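Local structure of protein SCO1, mitochondrial (Saccharomyces cerevisiae, 2B7K) at residues A[24-29]-A[115-120]; A[28-33]-A[106-111]; A[37-42]-A[80-85]. The protein is required for accumulation of subunits 1 and 2 of cytochrome c oxidase and is thought to serve mitochondrial copper transport or copper insertion into that enzyme. One frame throughout, in Å; residues are numbered along the deposited sequence.

Contact 1. Residues A[24-29]-A[115-120]; sequences FHLEDM and DEVKNA
Leu26 and Phe24 pack on Ala120 in the apolar part of this contact, reaching from strand 25-28 and the residue just before it to the helix. In Leu26 CG stands anti to the carbonyl carbon (chi1 -58°), and the two methyls beyond it divide the work. Leu26 CD1 packs against Ala120 CB at 4.2 Å; Leu26 CD2 sits over the helix backbone, 3.8 Å from Glu116 O, and touches CG2 of Val117. Phe24 meets Ala120 CB with its own CB, at 4.2 Å, while its ring leads away from the helix to Phe34, Leu39 and Tyr124.

The polar part has no direct hydrogen bond and is bridged by one water. That water accepts from His25 N and from Asn119 ND2, and donates to Glu116 O at 2.8 Å, tying strand backbone, helix backbone and amide side chain. The Asn119 amide passes close to Phe24, ND2 lying 3.7 Å from Phe24 CA, and the same nitrogen is bonded to Pro23 O.

His25 and Glu116 lie side by side and point the same way. Glu116 OE2 is at the ring edge, 3.4 Å from His25 CD2, with ring and carboxylate planes 48° apart; the nearby negative charge may favour a protonated ring. The other oxygen, OE1, accepts from Thr113 N near the start of the helix. Nearer the backbone, Glu116 CB lies 3.2 Å from His25 O.

Helix 114-123 follows strand 108-111; the axis of residues 115-120 makes 110° with that of strand 25-28, 7.8 Å away at closest, and in the sheet strand 25-28 runs between strands 33-35 and 108-111.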
loop_
_atom_site.group_PDB
_atom_site.type_symbol
_atom_site.label_atom_id
_atom_site.label_comp_id
_atom_site.label_asym_id
_atom_site.label_seq_id
_atom_site.Cartn_x
_atom_site.Cartn_y
_atom_site.Cartn_z
ATOM N N PHE A 24 4.147 0.699 -13.518
ATOM C CA PHE A 24 2.724 0.388 -13.518
ATOM C C PHE A 24 1.989 1.684 -13.803
ATOM O O PHE A 24 2.535 2.770 -13.597
ATOM C CB PHE A 24 2.273 -0.252 -12.188
ATOM C CG PHE A 24 2.374 0.648 -10.988
ATOM C CD1 PHE A 24 1.395 1.604 -10.727
ATOM C CD2 PHE A 24 3.424 0.502 -10.087
ATOM C CE1 PHE A 24 1.457 2.396 -9.581
ATOM C CE2 PHE A 24 3.497 1.291 -8.936
ATOM C CZ PHE A 24 2.511 2.238 -8.682
ATOM N N HIS A 25 0.758 1.563 -14.284
ATOM C CA HIS A 25 -0.048 2.724 -14.657
ATOM C C HIS A 25 -1.476 2.489 -14.180
ATOM O O HIS A 25 -2.171 1.629 -14.711
ATOM C CB HIS A 25 -0.030 2.867 -16.182
ATOM C CG HIS A 25 -0.564 4.171 -16.682
ATOM N ND1 HIS A 25 0.232 5.282 -16.858
ATOM C CD2 HIS A 25 -1.815 4.544 -17.043
ATOM C CE1 HIS A 25 -0.506 6.282 -17.308
ATOM N NE2 HIS A 25 -1.751 5.860 -17.429
ATOM N N LEU A 26 -1.912 3.252 -13.180
ATOM C CA LEU A 26 -3.263 3.098 -12.637
ATOM C C LEU A 26 -3.910 4.467 -12.494
ATOM O O LEU A 26 -3.422 5.450 -13.044
ATOM C CB LEU A 26 -3.197 2.422 -11.256
ATOM C CG LEU A 26 -2.530 1.039 -11.208
ATOM C CD1 LEU A 26 -2.161 0.678 -9.775
ATOM C CD2 LEU A 26 -3.473 -0.003 -11.807
ATOM N N GLU A 27 -5.023 4.520 -11.768
ATOM C CA GLU A 27 -5.707 5.781 -11.499
ATOM C C GLU A 27 -6.064 5.751 -10.017
ATOM O O GLU A 27 -6.300 4.678 -9.466
ATOM C CB GLU A 27 -6.995 5.899 -12.324
ATOM C CG GLU A 27 -8.042 4.844 -11.995
ATOM C CD GLU A 27 -9.372 5.075 -12.703
ATOM O OE1 GLU A 27 -10.197 4.142 -12.712
ATOM O OE2 GLU A 27 -9.593 6.180 -13.241
ATOM N N ASP A 28 -6.088 6.900 -9.348
ATOM C CA ASP A 28 -6.473 6.863 -7.944
ATOM C C ASP A 28 -7.989 6.955 -7.898
ATOM O O ASP A 28 -8.631 7.102 -8.943
ATOM C CB ASP A 28 -5.799 7.976 -7.117
ATOM C CG ASP A 28 -6.206 9.374 -7.533
ATOM O OD1 ASP A 28 -7.249 9.541 -8.201
ATOM O OD2 ASP A 28 -5.472 10.317 -7.159
ATOM N N MET A 29 -8.567 6.858 -6.708
ATOM C CA MET A 29 -10.017 6.873 -6.573
ATOM C C MET A 29 -10.693 8.183 -6.946
ATOM O O MET A 29 -11.920 8.272 -6.931
ATOM C CB MET A 29 -10.413 6.462 -5.157
ATOM C CG MET A 29 -9.819 7.336 -4.076
ATOM S SD MET A 29 -9.936 6.481 -2.510
ATOM C CE MET A 29 -9.859 7.838 -1.359
ATOM N N ASP A 115 -6.143 -5.009 -17.491
ATOM C CA ASP A 115 -4.752 -5.057 -17.925
ATOM C C ASP A 115 -3.801 -4.276 -17.022
ATOM O O ASP A 115 -2.716 -4.757 -16.686
ATOM C CB ASP A 115 -4.627 -4.557 -19.366
ATOM C CG ASP A 115 -5.126 -5.573 -20.380
ATOM O OD1 ASP A 115 -5.123 -5.264 -21.590
ATOM O OD2 ASP A 115 -5.518 -6.686 -19.965
ATOM N N GLU A 116 -4.200 -3.072 -16.633
ATOM C CA GLU A 116 -3.361 -2.253 -15.766
ATOM C C GLU A 116 -3.205 -2.892 -14.384
ATOM O O GLU A 116 -2.105 -2.921 -13.827
ATOM C CB GLU A 116 -3.956 -0.848 -15.613
ATOM C CG GLU A 116 -4.047 -0.061 -16.919
ATOM C CD GLU A 116 -4.738 1.282 -16.741
ATOM O OE1 GLU A 116 -5.733 1.340 -15.987
ATOM O OE2 GLU A 116 -4.296 2.277 -17.366
ATOM N N VAL A 117 -4.307 -3.392 -13.836
ATOM C CA VAL A 117 -4.273 -4.014 -12.516
ATOM C C VAL A 117 -3.473 -5.314 -12.547
ATOM O O VAL A 117 -2.665 -5.584 -11.653
ATOM C CB VAL A 117 -5.706 -4.294 -11.999
ATOM C CG1 VAL A 117 -5.652 -5.081 -10.701
ATOM C CG2 VAL A 117 -6.443 -2.981 -11.783
ATOM N N LYS A 118 -3.700 -6.115 -13.585
ATOM C CA LYS A 118 -2.997 -7.382 -13.748
ATOM C C LYS A 118 -1.490 -7.140 -13.763
ATOM O O LYS A 118 -0.721 -7.890 -13.160
ATOM C CB LYS A 118 -3.431 -8.057 -15.057
ATOM C CG LYS A 118 -2.674 -9.339 -15.391
ATOM C CD LYS A 118 -3.076 -9.892 -16.755
ATOM C CE LYS A 118 -4.554 -10.252 -16.803
ATOM N NZ LYS A 118 -4.956 -10.811 -18.130
ATOM N N ASN A 119 -1.066 -6.088 -14.455
ATOM C CA ASN A 119 0.353 -5.765 -14.522
ATOM C C ASN A 119 0.896 -5.367 -13.149
ATOM O O ASN A 119 1.963 -5.822 -12.737
ATOM C CB ASN A 119 0.602 -4.624 -15.507
ATOM C CG ASN A 119 2.036 -4.136 -15.469
ATOM O OD1 ASN A 119 2.965 -4.872 -15.803
ATOM N ND2 ASN A 119 2.225 -2.894 -15.046
ATOM N N ALA A 120 0.166 -4.511 -12.444
ATOM C CA ALA A 120 0.615 -4.074 -11.127
ATOM C C ALA A 120 0.775 -5.276 -10.199
ATOM O O ALA A 120 1.766 -5.395 -9.475
ATOM C CB ALA A 120 -0.379 -3.072 -10.538
HETATM O O HOH W 1 0.004 -1.220 -14.677
#

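Contact 2. Residues A[28-33]-A[106-111]; sequences DMYGNE and SILGLT
Asp28 faces Leu110 as an antiparallel non-hydrogen-bonded pair, CA to CA 4.3 Å. Leu108 and Leu110 close on the Asp28 methylene from strand 108-111: Leu108 CD2 lies 3.7 Å from Asp28 CB, and Leu110 CD2 lies against Asp28 CA and CB. The carboxylate turns back into its own loop. Asp28 OD1 is gripped from opposite faces of its plane by Tyr30 N and Asn32 N, each at 2.8 Å, while OD2 takes Asn32 ND2 on its syn lone pair. This buried acid is thus held by three bonds.

Met29, the next residue, leaves the strand. Its N makes a weak bond to Gly109 O. Chi1 (58°) sets CG between the backbone N and the carbonyl carbon, and the chain beyond is extended, with Met29 SD 3.4 Å from Gly109 N, from which it receives a weak bond. Met29 CG also touches Leu108 CD1, and that methyl reaches Tyr30 CE1 at 4.0 Å. Met29 also touches Lys97 and Leu100 of helix 93-100.

The turn is type I from Asp28 to Gly31, with an Asx turn made by Asp28, and it connects strands 25-28 and 33-35 as a beta hairpin at the border of this thioredoxin-like sheet.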
loop_
_atom_site.group_PDB
_atom_site.type_symbol
_atom_site.label_atom_id
_atom_site.label_comp_id
_atom_site.label_asym_id
_atom_site.label_seq_id
_atom_site.Cartn_x
_atom_site.Cartn_y
_atom_site.Cartn_z
ATOM N N ASP A 28 -6.088 6.900 -9.348
ATOM C CA ASP A 28 -6.473 6.863 -7.944
ATOM C C ASP A 28 -7.989 6.955 -7.898
ATOM O O ASP A 28 -8.631 7.102 -8.943
ATOM C CB ASP A 28 -5.799 7.976 -7.117
ATOM C CG ASP A 28 -6.206 9.374 -7.533
ATOM O OD1 ASP A 28 -7.249 9.541 -8.201
ATOM O OD2 ASP A 28 -5.472 10.317 -7.159
ATOM N N MET A 29 -8.567 6.858 -6.708
ATOM C CA MET A 29 -10.017 6.873 -6.573
ATOM C C MET A 29 -10.693 8.183 -6.946
ATOM O O MET A 29 -11.920 8.272 -6.931
ATOM C CB MET A 29 -10.413 6.462 -5.157
ATOM C CG MET A 29 -9.819 7.336 -4.076
ATOM S SD MET A 29 -9.936 6.481 -2.510
ATOM C CE MET A 29 -9.859 7.838 -1.359
ATOM N N TYR A 30 -9.898 9.191 -7.287
ATOM C CA TYR A 30 -10.455 10.472 -7.691
ATOM C C TYR A 30 -10.313 10.640 -9.198
ATOM O O TYR A 30 -10.775 11.625 -9.771
ATOM C CB TYR A 30 -9.761 11.610 -6.944
ATOM C CG TYR A 30 -9.974 11.518 -5.450
ATOM C CD1 TYR A 30 -8.937 11.149 -4.597
ATOM C CD2 TYR A 30 -11.233 11.749 -4.897
ATOM C CE1 TYR A 30 -9.148 11.006 -3.226
ATOM C CE2 TYR A 30 -11.456 11.609 -3.532
ATOM C CZ TYR A 30 -10.411 11.236 -2.702
ATOM O OH TYR A 30 -10.637 11.086 -1.355
ATOM N N GLY A 31 -9.677 9.665 -9.837
ATOM C CA GLY A 31 -9.510 9.712 -11.276
ATOM C C GLY A 31 -8.156 10.184 -11.767
ATOM O O GLY A 31 -7.909 10.185 -12.971
ATOM N N ASN A 32 -7.272 10.580 -10.853
ATOM C CA ASN A 32 -5.952 11.055 -11.254
ATOM C C ASN A 32 -5.018 9.913 -11.621
ATOM O O ASN A 32 -5.056 8.842 -11.016
ATOM C CB ASN A 32 -5.294 11.863 -10.128
ATOM C CG ASN A 32 -6.165 12.994 -9.633
ATOM O OD1 ASN A 32 -6.633 13.822 -10.413
ATOM N ND2 ASN A 32 -6.382 13.037 -8.326
ATOM N N GLU A 33 -4.168 10.148 -12.611
ATOM C CA GLU A 33 -3.210 9.137 -13.029
ATOM C C GLU A 33 -2.233 8.884 -11.882
ATOM O O GLU A 33 -1.853 9.811 -11.165
ATOM C CB GLU A 33 -2.439 9.619 -14.260
ATOM C CG GLU A 33 -1.382 8.644 -14.759
ATOM C CD GLU A 33 -0.486 9.250 -15.826
ATOM O OE1 GLU A 33 -1.021 9.784 -16.820
ATOM O OE2 GLU A 33 0.753 9.189 -15.675
ATOM N N SER A 106 -5.832 8.968 4.990
ATOM C CA SER A 106 -4.639 9.112 4.158
ATOM C C SER A 106 -4.485 8.006 3.122
ATOM O O SER A 106 -3.753 8.161 2.140
ATOM C CB SER A 106 -3.381 9.155 5.027
ATOM O OG SER A 106 -3.285 10.389 5.712
ATOM N N ILE A 107 -5.170 6.893 3.342
ATOM C CA ILE A 107 -5.087 5.771 2.418
ATOM C C ILE A 107 -5.709 6.141 1.075
ATOM O O ILE A 107 -6.850 6.597 1.002
ATOM C CB ILE A 107 -5.791 4.525 2.998
ATOM C CG1 ILE A 107 -5.147 4.138 4.337
ATOM C CG2 ILE A 107 -5.677 3.359 2.019
ATOM C CD1 ILE A 107 -5.934 3.089 5.119
ATOM N N LEU A 108 -4.943 5.965 0.008
ATOM C CA LEU A 108 -5.440 6.293 -1.324
ATOM C C LEU A 108 -5.678 5.020 -2.106
ATOM O O LEU A 108 -4.765 4.203 -2.268
ATOM C CB LEU A 108 -4.430 7.165 -2.065
ATOM C CG LEU A 108 -4.812 7.637 -3.473
ATOM C CD1 LEU A 108 -6.017 8.570 -3.408
ATOM C CD2 LEU A 108 -3.619 8.343 -4.103
ATOM N N GLY A 109 -6.898 4.862 -2.608
ATOM C CA GLY A 109 -7.227 3.679 -3.380
ATOM C C GLY A 109 -6.819 3.826 -4.835
ATOM O O GLY A 109 -7.020 4.889 -5.436
ATOM N N LEU A 110 -6.226 2.771 -5.394
ATOM C CA LEU A 110 -5.806 2.779 -6.798
ATOM C C LEU A 110 -6.498 1.646 -7.533
ATOM O O LEU A 110 -6.650 0.550 -6.996
ATOM C CB LEU A 110 -4.294 2.572 -6.936
ATOM C CG LEU A 110 -3.334 3.523 -6.223
ATOM C CD1 LEU A 110 -1.902 3.203 -6.647
ATOM C CD2 LEU A 110 -3.678 4.973 -6.568
ATOM N N THR A 111 -6.904 1.911 -8.766
ATOM C CA THR A 111 -7.557 0.891 -9.569
ATOM C C THR A 111 -7.275 1.187 -11.035
ATOM O O THR A 111 -6.494 2.080 -11.354
ATOM C CB THR A 111 -9.080 0.859 -9.321
ATOM O OG1 THR A 111 -9.664 -0.221 -10.069
ATOM C CG2 THR A 111 -9.726 2.171 -9.737
#

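Contact 3. Residues A[37-42]-A[80-85]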
loop_
_atom_site.group_PDB
_atom_site.type_symbol
_atom_site.label_atom_id
_atom_site.label_comp_id
_atom_site.label_asym_id
_atom_site.label_seq_id
_atom_site.Cartn_x
_atom_site.Cartn_y
_atom_site.Cartn_z
ATOM N N LYS A 37 6.038 6.406 -10.973
ATOM C CA LYS A 37 6.727 7.686 -10.818
ATOM C C LYS A 37 6.202 8.452 -9.603
ATOM O O LYS A 37 6.894 9.308 -9.051
ATOM C CB LYS A 37 6.548 8.537 -12.078
ATOM C CG LYS A 37 7.033 7.864 -13.350
ATOM C CD LYS A 37 8.493 7.462 -13.250
ATOM C CE LYS A 37 9.401 8.677 -13.164
ATOM N NZ LYS A 37 9.307 9.519 -14.388
ATOM N N ASN A 38 4.980 8.143 -9.182
ATOM C CA ASN A 38 4.388 8.813 -8.026
ATOM C C ASN A 38 4.923 8.266 -6.703
ATOM O O ASN A 38 4.552 8.747 -5.630
ATOM C CB ASN A 38 2.859 8.698 -8.053
ATOM C CG ASN A 38 2.223 9.550 -9.142
ATOM O OD1 ASN A 38 2.039 9.107 -10.276
ATOM N ND2 ASN A 38 1.894 10.792 -8.797
ATOM N N LEU A 39 5.791 7.261 -6.777
ATOM C CA LEU A 39 6.384 6.681 -5.572
ATOM C C LEU A 39 7.658 7.438 -5.213
ATOM O O LEU A 39 8.162 7.343 -4.096
ATOM C CB LEU A 39 6.749 5.215 -5.801
ATOM C CG LEU A 39 5.618 4.242 -6.136
ATOM C CD1 LEU A 39 6.203 2.842 -6.277
ATOM C CD2 LEU A 39 4.559 4.281 -5.037
ATOM N N LEU A 40 8.179 8.183 -6.177
ATOM C CA LEU A 40 9.416 8.934 -5.981
ATOM C C LEU A 40 9.307 10.075 -4.973
ATOM O O LEU A 40 8.292 10.767 -4.905
ATOM C CB LEU A 40 9.903 9.481 -7.326
ATOM C CG LEU A 40 10.180 8.406 -8.383
ATOM C CD1 LEU A 40 10.558 9.065 -9.707
ATOM C CD2 LEU A 40 11.297 7.490 -7.893
ATOM N N GLY A 41 10.361 10.251 -4.182
ATOM C CA GLY A 41 10.391 11.326 -3.204
ATOM C C GLY A 41 9.729 11.069 -1.864
ATOM O O GLY A 41 9.601 11.984 -1.056
ATOM N N LYS A 42 9.296 9.841 -1.612
ATOM C CA LYS A 42 8.659 9.550 -0.335
ATOM C C LYS A 42 8.611 8.069 -0.021
ATOM O O LYS A 42 8.859 7.240 -0.883
ATOM C CB LYS A 42 7.248 10.140 -0.312
ATOM C CG LYS A 42 6.510 10.028 -1.631
ATOM C CD LYS A 42 5.345 11.000 -1.680
ATOM C CE LYS A 42 4.761 11.092 -3.079
ATOM N NZ LYS A 42 3.699 12.131 -3.162
ATOM N N GLN A 80 3.090 7.403 2.399
ATOM C CA GLN A 80 2.125 7.507 1.307
ATOM C C GLN A 80 1.472 6.128 1.264
ATOM O O GLN A 80 1.990 5.212 0.626
ATOM C CB GLN A 80 2.817 7.777 -0.039
ATOM C CG GLN A 80 1.845 7.658 -1.224
ATOM C CD GLN A 80 2.420 8.149 -2.540
ATOM O OE1 GLN A 80 1.852 9.040 -3.177
ATOM N NE2 GLN A 80 3.539 7.566 -2.960
ATOM N N PRO A 81 0.339 5.957 1.960
ATOM C CA PRO A 81 -0.356 4.667 1.982
ATOM C C PRO A 81 -1.219 4.472 0.750
ATOM O O PRO A 81 -2.016 5.344 0.389
ATOM C CB PRO A 81 -1.167 4.734 3.271
ATOM C CG PRO A 81 -1.518 6.176 3.359
ATOM C CD PRO A 81 -0.284 6.913 2.893
ATOM N N LEU A 82 -1.058 3.317 0.111
ATOM C CA LEU A 82 -1.794 3.012 -1.109
ATOM C C LEU A 82 -2.502 1.672 -1.017
ATOM O O LEU A 82 -1.903 0.677 -0.610
ATOM C CB LEU A 82 -0.828 2.979 -2.302
ATOM C CG LEU A 82 0.004 4.249 -2.507
ATOM C CD1 LEU A 82 1.104 3.996 -3.536
ATOM C CD2 LEU A 82 -0.915 5.376 -2.958
ATOM N N PHE A 83 -3.783 1.661 -1.380
ATOM C CA PHE A 83 -4.577 0.438 -1.397
ATOM C C PHE A 83 -4.831 0.119 -2.864
ATOM O O PHE A 83 -5.547 0.847 -3.546
ATOM C CB PHE A 83 -5.915 0.638 -0.686
ATOM C CG PHE A 83 -6.813 -0.577 -0.729
ATOM C CD1 PHE A 83 -8.063 -0.511 -1.336
ATOM C CD2 PHE A 83 -6.409 -1.780 -0.159
ATOM C CE1 PHE A 83 -8.905 -1.638 -1.372
ATOM C CE2 PHE A 83 -7.237 -2.909 -0.188
ATOM C CZ PHE A 83 -8.485 -2.839 -0.793
ATOM N N ILE A 84 -4.233 -0.955 -3.358
ATOM C CA ILE A 84 -4.418 -1.326 -4.755
ATOM C C ILE A 84 -5.359 -2.515 -4.841
ATOM O O ILE A 84 -5.110 -3.561 -4.240
ATOM C CB ILE A 84 -3.078 -1.696 -5.425
ATOM C CG1 ILE A 84 -2.098 -0.522 -5.310
ATOM C CG2 ILE A 84 -3.311 -2.021 -6.899
ATOM C CD1 ILE A 84 -0.771 -0.756 -6.016
ATOM N N THR A 85 -6.441 -2.362 -5.596
ATOM C CA THR A 85 -7.396 -3.450 -5.726
ATOM C C THR A 85 -6.913 -4.508 -6.707
ATOM O O THR A 85 -6.184 -4.208 -7.658
ATOM C CB THR A 85 -8.781 -2.953 -6.202
ATOM O OG1 THR A 85 -9.708 -4.053 -6.209
ATOM C CG2 THR A 85 -8.687 -2.371 -7.615
HETATM O O HOH W 2 1.681 10.834 -5.247
#
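Lys42 and Gln80 are the closest backbone pair, their CA atoms 7.0 Å apart, so the segments do not pair as strands; side chains span the gap, one of them to a backbone carbonyl. Residues 37-42 leave a short 3-10 segment, then bend through a type II turn from Leu39 to Lys42. Gly41 takes the third place of that turn, with phi at 84°, and its backbone is bonded to Pro153. Residues 80-85 are a strand bonded on one flank to strand 44-49 and on the other to strand 108-111.

Gln80 has the largest share of the buried surface. Chi1 (171°) sets its CG anti to the backbone N, and the chain beyond CG is extended, which takes the amide to the loop. Gln80 NE2 donates to Asn38 O at 3.1 Å in a nearly straight bond (169° at the hydrogen), which lies in the plane of the Gln80 amide although the donor is tilted from the plane of the Asn38 carbonyl. NE2 is also bonded to Ser44 OG, so the amide's orientation is well fixed. Lys42 crosses this amide, its CE 3.6 Å from Gln80 OE1. A water links the two ends, accepting from Lys42 NZ at 3.2 Å and donating to Gln80 OE1 at 2.7 Å. Deeper in, Leu39 CD2 meets Leu82 CD1 at 3.8 Å, next to Phe34, while Tyr124 packs on Leu39.

Strands 44-49 and 80-85, joined by helix 56-75, form a parallel beta-alpha-beta crossover of the thioredoxin fold; the loop leading into its first strand is held to the start of its second.

How the contacts relate
All three contacts gather on one sheet, where strands 25-28, 108-111 and 80-85 are successive neighbours. Contact 2 is the most buried: a strand pair with weak N-H...O and N-H...S hydrogen bonds and an acid satisfied inside its own loop. Contacts 1 and 3, partly buried, each combine apolar packing with a water bridge between polar groups; contact 1 lacks a direct hydrogen bond, whereas contact 3 has a nearly straight one from a side-chain amide. Contacts 1 and 2 overlap at Asp28 and Met29, which do not touch residues 115-120, and Glu27 N to Thr111 O, 2.9 Å, joins them. Leu110 N to Phe83 O, 2.8 Å, ties contact 2 to contact 3; Leu26 packs on Ile84 of contact 3.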